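Local structure of CurH (Lyngbya majuscula, 3KG7) at the interface of chains A and B. The protein catalyses a dehydration step in curacin biosynthesis, as the dehydratase domain of the CurH polyketide synthase module. Numbering follows the deposited sequence. Chains: chain A/B, CurH.

The interface of chains A and B. Residues chain A 16-20; chain B 89, 91, 106, 116.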
# COMPACT_ATOMS: atom_id res chain seq x y z
N LEU A 16 1.38 6.04 -2.16
CA LEU A 16 1.75 4.81 -2.84
C LEU A 16 0.74 4.52 -3.92
O LEU A 16 -0.47 4.50 -3.66
CB LEU A 16 1.88 3.63 -1.87
CG LEU A 16 2.35 2.26 -2.41
CD1 LEU A 16 3.77 2.30 -3.01
CD2 LEU A 16 2.30 1.22 -1.33
N GLU A 17 1.24 4.32 -5.13
CA GLU A 17 0.39 3.95 -6.25
C GLU A 17 0.45 2.44 -6.43
O GLU A 17 1.53 1.87 -6.58
CB GLU A 17 0.84 4.62 -7.54
CG GLU A 17 0.58 6.09 -7.59
CD GLU A 17 1.17 6.71 -8.84
OE1 GLU A 17 0.45 7.49 -9.50
OE2 GLU A 17 2.35 6.41 -9.16
N LEU A 18 -0.72 1.81 -6.43
CA LEU A 18 -0.79 0.35 -6.57
C LEU A 18 -0.65 -0.07 -8.01
O LEU A 18 -1.37 0.38 -8.88
CB LEU A 18 -2.07 -0.23 -5.95
CG LEU A 18 -2.03 -0.48 -4.44
CD1 LEU A 18 -1.98 0.78 -3.62
CD2 LEU A 18 -3.24 -1.26 -4.04
N ALA A 19 0.33 -0.94 -8.23
CA ALA A 19 0.64 -1.46 -9.55
C ALA A 19 -0.54 -2.20 -10.13
O ALA A 19 -0.87 -2.06 -11.31
CB ALA A 19 1.82 -2.41 -9.45
N SER A 20 -1.16 -3.01 -9.28
CA SER A 20 -2.12 -4.00 -9.73
C SER A 20 -3.47 -3.42 -10.11
O SER A 20 -4.08 -3.85 -11.10
CB SER A 20 -2.29 -5.10 -8.67
OG SER A 20 -2.91 -4.60 -7.50
N GLN B 89 6.77 -4.24 -6.74
CA GLN B 89 5.66 -4.48 -5.82
C GLN B 89 5.24 -5.94 -5.86
O GLN B 89 4.91 -6.46 -6.93
CB GLN B 89 4.46 -3.59 -6.17
CG GLN B 89 4.65 -2.13 -5.80
CD GLN B 89 3.37 -1.33 -5.84
OE1 GLN B 89 2.29 -1.86 -6.09
NE2 GLN B 89 3.47 -0.03 -5.59
N MSE B 91 2.35 -8.25 -4.48
CA MSE B 91 1.01 -8.11 -3.95
C MSE B 91 0.48 -9.46 -3.45
O MSE B 91 0.36 -10.42 -4.22
CB MSE B 91 0.11 -7.48 -5.02
CG MSE B 91 -1.38 -7.35 -4.67
SE MSE B 91 -1.82 -5.95 -3.36
CE MSE B 91 -3.30 -5.13 -4.34
N PHE B 106 4.91 -7.11 -9.72
CA PHE B 106 4.96 -6.10 -10.77
C PHE B 106 6.17 -5.19 -10.55
O PHE B 106 6.61 -5.02 -9.41
CB PHE B 106 3.70 -5.23 -10.73
CG PHE B 106 2.46 -5.91 -11.23
CD1 PHE B 106 1.94 -5.60 -12.48
CD2 PHE B 106 1.78 -6.83 -10.44
CE1 PHE B 106 0.77 -6.22 -12.95
CE2 PHE B 106 0.62 -7.46 -10.90
CZ PHE B 106 0.11 -7.15 -12.15
N TRP B 116 3.34 -0.48 -15.78
CA TRP B 116 3.69 -1.61 -14.92
C TRP B 116 3.83 -2.90 -15.73
O TRP B 116 2.98 -3.20 -16.57
CB TRP B 116 2.64 -1.80 -13.83
CG TRP B 116 2.59 -0.75 -12.75
CD1 TRP B 116 1.67 0.26 -12.64
CD2 TRP B 116 3.46 -0.62 -11.61
NE1 TRP B 116 1.92 1.01 -11.51
CE2 TRP B 116 3.01 0.49 -10.86
CE3 TRP B 116 4.57 -1.34 -11.15
CZ2 TRP B 116 3.63 0.90 -9.67
CZ3 TRP B 116 5.20 -0.93 -9.97
CH2 TRP B 116 4.72 0.18 -9.25
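Across the two-fold interface of this double-hotdog dehydratase, B:Gln89 pairs with a stretch of backbone much as a strand would. It projects from strand 86-92 of chain B towards the end of strand 14-17 of chain A and the loop that follows. Its CB starts a chain whose CG lies anti to the carbonyl carbon (chi1 -73°) and which stays extended beyond CG, so that CD comes within 3.8 Å of A:Glu17 O. The amide then divides its work. OE1 accepts a hydrogen bond from A:Ala19 N at 3.0 Å, nearly straight at the hydrogen (170°), although the donor stands above the carbonyl plane; OE1 also lies 3.4 Å from A:Ala19 CB. NE2 donates to A:Glu17 O at 2.9 Å, along a more bent path, and meets A:Leu16 CD1 tip to tip at 3.5 Å. Gripped at both ends, the carboxamide has its rotation fixed, and it bridges from A:Glu17 to A:Ala19, across A:Leu18.

With its backbone N held by this bridge, A:Ala19 lays its methyl CB over one face of the B:Trp116 indole, 3.3 Å from the centroid of the six-membered ring, while its CA covers the five-membered ring. B:Phe106 CB closes in on the same methyl CB of A:Ala19 from beside, at 3.6 Å. Replacing B:Trp116 by an alanine would remove the indole face and would probably leave A:Ala19 less well covered, loosening its register with B:Gln89. Further along, the bent selenomethionine B:Met91 crosses A:Leu18 at about a right angle, with B:Met91 CE 3.9 Å from A:Leu18 CD2.

With its symmetry twin, this patch helps hold the two copies together in the deposited dimer, which may be the dimer present in the synthase, though the structure alone does not show this.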